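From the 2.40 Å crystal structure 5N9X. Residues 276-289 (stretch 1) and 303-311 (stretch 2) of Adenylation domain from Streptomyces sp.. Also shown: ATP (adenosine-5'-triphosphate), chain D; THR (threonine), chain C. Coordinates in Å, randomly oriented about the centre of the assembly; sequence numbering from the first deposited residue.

Stretch 1 276-289: PELRYVVFGGEKLT
Stretch 2 (303-311) DRPHLINMY

Two neighbouring parallel β-strands, starting at Tyr 280 and His 306, run side by side with axes 4.7 Å apart at closest approach and N-to-C directions 20° apart. Tyr 280 pairs with His 306, Val 281 with Leu 307, Val 282 with Ile 308 and Phe 283 with Asn 309, at CA-CA spacings of 4.8 to 5.2 Å; 782 Å² is buried in all.

Stretch 2 enters through Arg 304, fully extended (chi1 to chi3 all t), whose guanidinium clasps one carbonyl: Arg 304 NE and NH1 donate to Pro 276 O at 2.9 and 2.8 Å. Leu 278 O lies over one face of this group, and a water accepts from Arg 304 NH2 at 2.6 Å and, weakly, from Arg 279 NE at 3.4 Å. A cis peptide leads into Pro 305 (phi/psi -69/167, C-gamma endo), which has no amide hydrogen to donate and packs instead: Pro 305 CG lies 3.6 Å from Val 281 CG2 and 3.9 Å from Leu 278 CB.

His 306 N donates to Arg 279 O (2.9 Å), and His 306 O accepts from Val 281 N (3.0 Å, nearly linear at 175°). The His 306 ring (chi1 m) meets the Tyr 280 ring (chi1 m) obliquely, planes at 41°, with His 306 CD2 3.6 Å from Tyr 280 CE1. Leu 307, on the face shared with Val 281, Phe 283 and Asn 309, turns its end inward: Leu 307 CD1 is 3.5 Å from Val 281 CB. Leu 307 CB sits at the edge of the Phe 283 ring, 3.9 Å from Phe 283 CE1.

Ile 308 (-124/119, chi1 m, chi2 p) bonds through both backbone polar groups: Ile 308 N to Val 281 O at 3.1 Å, Ile 308 O from Phe 283 N at 2.8 Å. Ile 308 O also receives a CA-H contact from Val 282 CA at 3.4 Å. On the face it shares with Tyr 280 and Val 282, Ile 308 CD1 reaches the Tyr 280 ring edge, 3.7 Å from Tyr 280 CD1.

Asn 309 (chi1 t) rests its CB 3.8 Å from Leu 288 CD2. Its amide is bridged by two waters: one donates to Asn 309 OD1 (3.1 Å) and Glu 286 O (2.6 Å), the other accepts from Asn 309 ND2 (2.6 Å) and Leu 288 N (2.9 Å). Met 310 N donates to Phe 283 O (2.8 Å), while Met 310 SD packs 3.7 Å from Val 282 CG1. Met 310 O accepts from ATP N6 at 2.9 Å.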

ATOM      1  N   PRO A 276      18.360  -5.184 -16.827  1.00 23.35           N
ATOM      2  CA  PRO A 276      19.350  -6.097 -16.231  1.00 23.49           C
ATOM      3  C   PRO A 276      19.711  -5.780 -14.768  1.00 30.65           C
ATOM      4  O   PRO A 276      20.201  -6.653 -14.047  1.00 24.80           O
ATOM      5  CB  PRO A 276      20.571  -5.909 -17.130  1.00 22.20           C
ATOM      6  CG  PRO A 276      20.434  -4.506 -17.643  1.00 18.07           C
ATOM      7  CD  PRO A 276      18.956  -4.346 -17.886  1.00 17.95           C
ATOM      8  N   GLU A 277      19.469  -4.545 -14.341  1.00 26.40           N
ATOM      9  CA  GLU A 277      19.774  -4.140 -12.974  1.00 27.94           C
ATOM     10  C   GLU A 277      18.699  -4.519 -11.941  1.00 22.79           C
ATOM     11  O   GLU A 277      18.983  -4.525 -10.730  1.00 23.67           O
ATOM     12  CB  GLU A 277      20.028  -2.629 -12.931  1.00 18.72           C
ATOM     13  CG  GLU A 277      21.117  -2.174 -13.898  1.00 25.95           C
ATOM     14  CD  GLU A 277      21.734  -0.854 -13.503  1.00 23.00           C
ATOM     15  OE1 GLU A 277      22.437  -0.814 -12.472  1.00 31.84           O
ATOM     16  OE2 GLU A 277      21.542   0.135 -14.234  1.00 27.38           O
ATOM     17  N   LEU A 278      17.481  -4.821 -12.395  1.00 16.12           N
ATOM     18  CA  LEU A 278      16.409  -5.211 -11.463  1.00 22.17           C
ATOM     19  C   LEU A 278      16.750  -6.471 -10.656  1.00 22.30           C
ATOM     20  O   LEU A 278      17.000  -7.539 -11.227  1.00 18.23           O
ATOM     21  CB  LEU A 278      15.082  -5.438 -12.199  1.00 22.55           C
ATOM     22  CG  LEU A 278      13.937  -4.477 -11.842  1.00 24.85           C
ATOM     23  CD1 LEU A 278      12.624  -4.876 -12.497  1.00 16.53           C
ATOM     24  CD2 LEU A 278      13.783  -4.401 -10.347  1.00 17.41           C
ATOM     25  N   ARG A 279      16.760  -6.340  -9.330  1.00 21.11           N
ATOM     26  CA  ARG A 279      17.032  -7.481  -8.456  1.00 19.80           C
ATOM     27  C   ARG A 279      15.750  -8.004  -7.844  1.00 12.49           C
ATOM     28  O   ARG A 279      15.579  -9.205  -7.714  1.00 16.41           O
ATOM     29  CB  ARG A 279      18.035  -7.122  -7.341  1.00 12.33           C
ATOM     30  CG  ARG A 279      19.355  -6.569  -7.813  1.00 12.67           C
ATOM     31  CD  ARG A 279      20.161  -6.013  -6.644  1.00 12.81           C
ATOM     32  NE  ARG A 279      20.607  -7.072  -5.746  1.00 22.19           N
ATOM     33  CZ  ARG A 279      20.254  -7.187  -4.464  1.00 29.83           C
ATOM     34  NH1 ARG A 279      19.417  -6.305  -3.907  1.00 25.25           N
ATOM     35  NH2 ARG A 279      20.720  -8.201  -3.735  1.00 18.90           N
ATOM     36  N   TYR A 280      14.848  -7.101  -7.474  1.00 15.16           N
ATOM     37  CA  TYR A 280      13.576  -7.505  -6.866  1.00 14.38           C
ATOM     38  C   TYR A 280      12.392  -6.751  -7.426  1.00 10.20           C
ATOM     39  O   TYR A 280      12.430  -5.537  -7.574  1.00 11.87           O
ATOM     40  CB  TYR A 280      13.582  -7.282  -5.350  1.00 10.94           C
ATOM     41  CG  TYR A 280      14.508  -8.137  -4.532  1.00 11.18           C
ATOM     42  CD1 TYR A 280      14.153  -9.432  -4.176  1.00 13.66           C
ATOM     43  CD2 TYR A 280      15.712  -7.626  -4.064  1.00  9.35           C
ATOM     44  CE1 TYR A 280      14.996 -10.223  -3.391  1.00 15.12           C
ATOM     45  CE2 TYR A 280      16.560  -8.380  -3.280  1.00 12.03           C
ATOM     46  CZ  TYR A 280      16.206  -9.687  -2.944  1.00 22.34           C
ATOM     47  OH  TYR A 280      17.059 -10.442  -2.160  1.00 14.94           O
ATOM     48  N   VAL A 281      11.326  -7.467  -7.715  1.00 13.25           N
ATOM     49  CA  VAL A 281      10.041  -6.816  -7.868  1.00 14.57           C
ATOM     50  C   VAL A 281       9.144  -7.348  -6.757  1.00 10.58           C
ATOM     51  O   VAL A 281       8.959  -8.533  -6.636  1.00 10.58           O
ATOM     52  CB  VAL A 281       9.417  -7.054  -9.237  1.00 13.76           C
ATOM     53  CG1 VAL A 281       8.329  -6.023  -9.502  1.00 10.35           C
ATOM     54  CG2 VAL A 281      10.484  -6.958 -10.307  1.00 10.29           C
ATOM     55  N   VAL A 282       8.622  -6.450  -5.937  1.00 11.91           N
ATOM     56  CA  VAL A 282       7.816  -6.821  -4.791  1.00 12.18           C
ATOM     57  C   VAL A 282       6.412  -6.400  -5.089  1.00  9.91           C
ATOM     58  O   VAL A 282       6.197  -5.269  -5.488  1.00 14.21           O
ATOM     59  CB  VAL A 282       8.318  -6.151  -3.473  1.00 12.34           C
ATOM     60  CG1 VAL A 282       7.293  -6.284  -2.364  1.00 10.87           C
ATOM     61  CG2 VAL A 282       9.634  -6.738  -3.037  1.00  7.70           C
ATOM     62  N   PHE A 283       5.461  -7.310  -4.916  1.00 10.96           N
ATOM     63  CA  PHE A 283       4.058  -7.006  -5.134  1.00 11.12           C
ATOM     64  C   PHE A 283       3.382  -6.817  -3.804  1.00 12.70           C
ATOM     65  O   PHE A 283       3.676  -7.551  -2.847  1.00 17.72           O
ATOM     66  CB  PHE A 283       3.355  -8.135  -5.899  1.00 10.66           C
ATOM     67  CG  PHE A 283       3.995  -8.468  -7.212  1.00 17.66           C
ATOM     68  CD1 PHE A 283       5.109  -9.300  -7.263  1.00 14.69           C
ATOM     69  CD2 PHE A 283       3.489  -7.956  -8.394  1.00 15.28           C
ATOM     70  CE1 PHE A 283       5.708  -9.623  -8.476  1.00 22.40           C
ATOM     71  CE2 PHE A 283       4.082  -8.283  -9.622  1.00 21.67           C
ATOM     72  CZ  PHE A 283       5.189  -9.115  -9.662  1.00 17.24           C
ATOM     73  N   GLY A 284       2.447  -5.878  -3.740  1.00 12.30           N
ATOM     74  CA  GLY A 284       1.607  -5.773  -2.567  1.00 10.74           C
ATOM     75  C   GLY A 284       0.261  -5.140  -2.821  1.00  9.67           C
ATOM     76  O   GLY A 284       0.083  -4.389  -3.769  1.00 11.67           O
ATOM     77  N   GLY A 285      -0.691  -5.442  -1.952  1.00 15.66           N
ATOM     78  CA  GLY A 285      -1.897  -4.647  -1.877  1.00 15.52           C
ATOM     79  C   GLY A 285      -3.099  -5.234  -2.580  1.00 18.23           C
ATOM     80  O   GLY A 285      -4.210  -4.782  -2.347  1.00 23.00           O
ATOM     81  N   GLU A 286      -2.883  -6.210  -3.460  1.00 18.27           N
ATOM     82  CA  GLU A 286      -3.974  -6.832  -4.205  1.00 20.17           C
ATOM     83  C   GLU A 286      -3.690  -8.295  -4.341  1.00 20.41           C
ATOM     84  O   GLU A 286      -2.557  -8.717  -4.132  1.00 18.79           O
ATOM     85  CB  GLU A 286      -4.142  -6.229  -5.602  1.00 18.19           C
ATOM     86  CG  GLU A 286      -4.158  -4.733  -5.626  1.00 20.18           C
ATOM     87  CD  GLU A 286      -4.616  -4.169  -6.951  1.00 25.09           C
ATOM     88  OE1 GLU A 286      -4.035  -4.522  -8.004  1.00 24.72           O
ATOM     89  OE2 GLU A 286      -5.561  -3.352  -6.923  1.00 35.59           O
ATOM     90  N   LYS A 287      -4.715  -9.053  -4.722  1.00 22.56           N
ATOM     91  CA  LYS A 287      -4.577 -10.477  -5.002  1.00 17.03           C
ATOM     92  C   LYS A 287      -3.780 -10.670  -6.285  1.00 17.13           C
ATOM     93  O   LYS A 287      -4.195 -10.209  -7.341  1.00 26.40           O
ATOM     94  CB  LYS A 287      -5.954 -11.127  -5.112  1.00 18.36           C
ATOM     95  CG  LYS A 287      -5.954 -12.633  -5.299  1.00 21.69           C
ATOM     96  CD  LYS A 287      -7.296 -13.101  -5.872  1.00 27.74           C
ATOM     97  CE  LYS A 287      -7.342 -14.617  -6.070  1.00 34.85           C
ATOM     98  NZ  LYS A 287      -8.321 -15.267  -5.137  1.00 42.03           N
ATOM     99  N   LEU A 288      -2.633 -11.331  -6.205  1.00 15.97           N
ATOM    100  CA  LEU A 288      -1.796 -11.517  -7.389  1.00 22.91           C
ATOM    101  C   LEU A 288      -2.112 -12.866  -8.065  1.00 20.02           C
ATOM    102  O   LEU A 288      -1.889 -13.923  -7.475  1.00 25.15           O
ATOM    103  CB  LEU A 288      -0.310 -11.411  -7.003  1.00 19.54           C
ATOM    104  CG  LEU A 288       0.787 -11.524  -8.073  1.00 27.36           C
ATOM    105  CD1 LEU A 288       0.825 -10.316  -9.024  1.00 23.42           C
ATOM    106  CD2 LEU A 288       2.174 -11.759  -7.451  1.00 18.22           C
ATOM    107  N   THR A 289      -2.675 -12.826  -9.275  1.00 18.52           N
ATOM    108  CA  THR A 289      -2.991 -14.048 -10.017  1.00 24.64           C
ATOM    109  C   THR A 289      -1.818 -14.427 -10.905  1.00 32.08           C
ATOM    110  O   THR A 289      -1.171 -13.561 -11.501  1.00 26.84           O
ATOM    111  CB  THR A 289      -4.246 -13.921 -10.905  1.00 20.39           C
ATOM    112  OG1 THR A 289      -4.071 -12.838 -11.822  1.00 27.41           O
ATOM    113  CG2 THR A 289      -5.498 -13.695 -10.072  1.00 19.40           C
ATOM    114  N   ASP A 303      14.419 -16.014 -11.962  1.00 20.73           N
ATOM    115  CA  ASP A 303      15.683 -15.958 -11.216  1.00 26.31           C
ATOM    116  C   ASP A 303      16.252 -14.565 -11.043  1.00 25.20           C
ATOM    117  O   ASP A 303      16.999 -14.308 -10.104  1.00 30.25           O
ATOM    118  CB  ASP A 303      16.729 -16.841 -11.900  1.00 28.21           C
ATOM    119  CG  ASP A 303      16.214 -18.229 -12.172  1.00 40.90           C
ATOM    120  OD1 ASP A 303      16.652 -19.150 -11.450  1.00 41.77           O
ATOM    121  OD2 ASP A 303      15.341 -18.378 -13.066  1.00 40.67           O
ATOM    122  N   ARG A 304      15.914 -13.671 -11.965  1.00 26.68           N
ATOM    123  CA  ARG A 304      16.381 -12.303 -11.896  1.00 20.73           C
ATOM    124  C   ARG A 304      15.492 -11.421 -12.753  1.00 34.72           C
ATOM    125  O   ARG A 304      15.367 -11.653 -13.963  1.00 33.42           O
ATOM    126  CB  ARG A 304      17.836 -12.170 -12.346  1.00 21.90           C
ATOM    127  CG  ARG A 304      18.275 -10.716 -12.392  1.00 26.83           C
ATOM    128  CD  ARG A 304      19.741 -10.550 -12.736  1.00 34.87           C
ATOM    129  NE  ARG A 304      20.190  -9.162 -12.605  1.00 35.03           N
ATOM    130  CZ  ARG A 304      20.794  -8.643 -11.535  1.00 30.03           C
ATOM    131  NH1 ARG A 304      21.145  -7.364 -11.542  1.00 25.93           N
ATOM    132  NH2 ARG A 304      21.061  -9.391 -10.466  1.00 23.73           N
ATOM    133  N   PRO A 305      14.825 -10.439 -12.120  1.00 21.38           N
ATOM    134  CA  PRO A 305      14.777 -10.257 -10.669  1.00 16.94           C
ATOM    135  C   PRO A 305      13.981 -11.370  -9.993  1.00 19.92           C
ATOM    136  O   PRO A 305      13.297 -12.134 -10.677  1.00 15.90           O
ATOM    137  CB  PRO A 305      14.056  -8.907 -10.510  1.00 16.61           C
ATOM    138  CG  PRO A 305      13.177  -8.817 -11.715  1.00 16.44           C
ATOM    139  CD  PRO A 305      14.028  -9.417 -12.822  1.00 28.75           C
ATOM    140  N   HIS A 306      14.082 -11.472  -8.670  1.00 23.09           N
ATOM    141  CA  HIS A 306      13.130 -12.298  -7.928  1.00 26.72           C
ATOM    142  C   HIS A 306      11.745 -11.639  -7.944  1.00 14.98           C
ATOM    143  O   HIS A 306      11.630 -10.418  -7.903  1.00 13.85           O
ATOM    144  CB  HIS A 306      13.588 -12.536  -6.474  1.00 18.77           C
ATOM    145  CG  HIS A 306      14.964 -13.112  -6.346  1.00 30.80           C
ATOM    146  ND1 HIS A 306      15.264 -14.410  -6.708  1.00 32.19           N
ATOM    147  CD2 HIS A 306      16.112 -12.584  -5.860  1.00 28.38           C
ATOM    148  CE1 HIS A 306      16.542 -14.647  -6.472  1.00 25.89           C
ATOM    149  NE2 HIS A 306      17.081 -13.556  -5.958  1.00 31.42           N
ATOM    150  N   LEU A 307      10.697 -12.446  -8.040  1.00 18.28           N
ATOM    151  CA  LEU A 307       9.362 -11.918  -7.837  1.00 17.63           C
ATOM    152  C   LEU A 307       8.867 -12.376  -6.471  1.00 18.49           C
ATOM    153  O   LEU A 307       8.895 -13.569  -6.163  1.00 18.77           O
ATOM    154  CB  LEU A 307       8.411 -12.336  -8.961  1.00 19.73           C
ATOM    155  CG  LEU A 307       8.593 -11.643 -10.325  1.00 19.30           C
ATOM    156  CD1 LEU A 307       9.491 -10.411 -10.284  1.00 16.89           C
ATOM    157  CD2 LEU A 307       9.135 -12.585 -11.334  1.00 36.31           C
ATOM    158  N   ILE A 308       8.476 -11.401  -5.652  1.00 11.18           N
ATOM    159  CA  ILE A 308       8.023 -11.623  -4.290  1.00 14.22           C
ATOM    160  C   ILE A 308       6.631 -11.035  -4.081  1.00 14.52           C
ATOM    161  O   ILE A 308       6.402  -9.826  -4.245  1.00 11.50           O
ATOM    162  CB  ILE A 308       8.995 -11.005  -3.246  1.00 18.59           C
ATOM    163  CG1 ILE A 308      10.224 -11.898  -3.067  1.00 22.98           C
ATOM    164  CG2 ILE A 308       8.312 -10.838  -1.895  1.00 10.72           C
ATOM    165  CD1 ILE A 308      11.275 -11.684  -4.064  1.00 19.06           C
ATOM    166  N   ASN A 309       5.692 -11.903  -3.732  1.00 14.06           N
ATOM    167  CA  ASN A 309       4.366 -11.434  -3.423  1.00 12.42           C
ATOM    168  C   ASN A 309       4.358 -11.194  -1.940  1.00 11.52           C
ATOM    169  O   ASN A 309       4.854 -12.020  -1.195  1.00 13.30           O
ATOM    170  CB  ASN A 309       3.272 -12.430  -3.836  1.00 11.44           C
ATOM    171  CG  ASN A 309       1.893 -11.881  -3.556  1.00 16.92           C
ATOM    172  OD1 ASN A 309       1.752 -10.684  -3.317  1.00 12.76           O
ATOM    173  ND2 ASN A 309       0.873 -12.737  -3.590  1.00 17.58           N
ATOM    174  N   MET A 310       3.861 -10.047  -1.505  1.00 13.70           N
ATOM    175  CA  MET A 310       3.739  -9.806  -0.063  1.00 15.66           C
ATOM    176  C   MET A 310       2.311  -9.436   0.305  1.00 13.70           C
ATOM    177  O   MET A 310       1.792  -8.431  -0.180  1.00 11.95           O
ATOM    178  CB  MET A 310       4.711  -8.714   0.413  1.00 11.58           C
ATOM    179  CG  MET A 310       6.179  -9.077   0.237  1.00 15.71           C
ATOM    180  SD  MET A 310       7.401  -7.928   0.938  1.00 13.33           S
ATOM    181  CE  MET A 310       7.577  -8.615   2.607  1.00  9.59           C
ATOM    182  N   TYR A 311       1.677 -10.264   1.130  1.00 10.84           N
ATOM    183  CA  TYR A 311       0.380  -9.890   1.690  1.00 13.53           C
ATOM    184  C   TYR A 311       0.669  -8.896   2.783  1.00 14.35           C
ATOM    185  O   TYR A 311       1.646  -9.068   3.541  1.00 14.42           O
ATOM    186  CB  TYR A 311      -0.404 -11.099   2.236  1.00 10.64           C
ATOM    187  CG  TYR A 311      -1.590 -10.718   3.118  1.00 14.31           C
ATOM    188  CD1 TYR A 311      -2.834 -10.469   2.561  1.00 15.51           C
ATOM    189  CD2 TYR A 311      -1.472 -10.632   4.499  1.00 12.71           C
ATOM    190  CE1 TYR A 311      -3.911 -10.127   3.346  1.00 19.33           C
ATOM    191  CE2 TYR A 311      -2.541 -10.292   5.291  1.00 12.87           C
ATOM    192  CZ  TYR A 311      -3.755 -10.035   4.711  1.00 16.73           C
ATOM    193  OH  TYR A 311      -4.815  -9.692   5.494  1.00 11.79           O
TER
HETATM  194  PG  ATP D 602      -8.838  -0.989   5.102  1.00 74.44           P
HETATM  195  O1G ATP D 602      -9.389  -2.373   5.424  1.00 65.76           O
HETATM  196  O2G ATP D 602      -9.815   0.127   5.314  1.00 60.14           O
HETATM  197  O3G ATP D 602      -7.521  -0.655   5.781  1.00 69.88           O
HETATM  198  PB  ATP D 602      -7.406  -1.601   2.625  1.00 66.01           P
HETATM  199  O1B ATP D 602      -7.756  -3.091   2.686  1.00 53.25           O
HETATM  200  O2B ATP D 602      -7.083  -0.960   1.313  1.00 42.90           O
HETATM  201  O3B ATP D 602      -8.624  -0.912   3.462  1.00 71.98           O
HETATM  202  PA  ATP D 602      -4.722  -1.486   3.314  1.00 65.66           P
HETATM  203  O1A ATP D 602      -4.055  -1.843   4.621  1.00 36.62           O
HETATM  204  O2A ATP D 602      -4.085  -0.402   2.451  1.00 50.69           O
HETATM  205  O3A ATP D 602      -6.247  -1.147   3.634  1.00 60.53           O
HETATM  206  O5' ATP D 602      -5.019  -2.789   2.372  1.00 43.86           O
HETATM  207  C5' ATP D 602      -4.775  -4.146   2.744  1.00 32.94           C
HETATM  208  C4' ATP D 602      -5.758  -5.074   2.028  1.00 30.33           C
HETATM  209  O4' ATP D 602      -5.308  -5.393   0.720  1.00 21.25           O
HETATM  210  C3' ATP D 602      -6.037  -6.383   2.745  1.00 25.22           C
HETATM  211  O3' ATP D 602      -7.332  -6.267   3.325  1.00 38.62           O
HETATM  212  C2' ATP D 602      -6.043  -7.447   1.677  1.00 23.37           C
HETATM  213  O2' ATP D 602      -7.397  -7.784   1.389  1.00 22.77           O
HETATM  214  C1' ATP D 602      -5.450  -6.793   0.447  1.00 29.69           C
HETATM  215  N9  ATP D 602      -4.103  -7.354   0.116  1.00 25.52           N
HETATM  216  C8  ATP D 602      -2.919  -6.787   0.439  1.00 21.22           C
HETATM  217  N7  ATP D 602      -1.861  -7.511   0.005  1.00 16.44           N
HETATM  218  C5  ATP D 602      -2.367  -8.580  -0.635  1.00 18.58           C
HETATM  219  C6  ATP D 602      -1.785  -9.745  -1.340  1.00 14.02           C
HETATM  220  N6  ATP D 602      -0.449  -9.887  -1.429  1.00 12.66           N
HETATM  221  N1  ATP D 602      -2.632 -10.649  -1.871  1.00 13.70           N
HETATM  222  C2  ATP D 602      -3.966 -10.499  -1.739  1.00 22.43           C
HETATM  223  N3  ATP D 602      -4.582  -9.463  -1.128  1.00 19.77           N
HETATM  224  C4  ATP D 602      -3.843  -8.480  -0.556  1.00 23.10           C
HETATM  225  N   THR C 601       0.062  -2.151   2.959  1.00 16.63           N
HETATM  226  CA  THR C 601      -0.337  -2.043   1.548  1.00 26.72           C
HETATM  227  C   THR C 601      -1.832  -2.187   1.512  1.00 28.26           C
HETATM  228  O   THR C 601      -2.572  -1.990   0.528  1.00 20.35           O
HETATM  229  CB  THR C 601       0.295  -3.133   0.650  1.00 23.24           C
HETATM  230  OG1 THR C 601       0.121  -4.430   1.257  1.00 19.43           O
HETATM  231  CG2 THR C 601       1.775  -2.846   0.429  1.00 14.32           C
HETATM  232  OXT THR C 601      -2.275  -2.564   2.588  1.00 28.08           O
HETATM  233  O   HOH W   1      21.803  -4.618  -9.899  1.00 20.68           O
HETATM  234  O   HOH W   2      22.250  -8.744  -8.234  1.00 29.14           O
HETATM  235  O   HOH W   3      -0.015  -8.380  -4.422  1.00 13.58           O
HETATM  236  O   HOH W   4      -1.701 -12.303  -3.610  1.00  9.80           O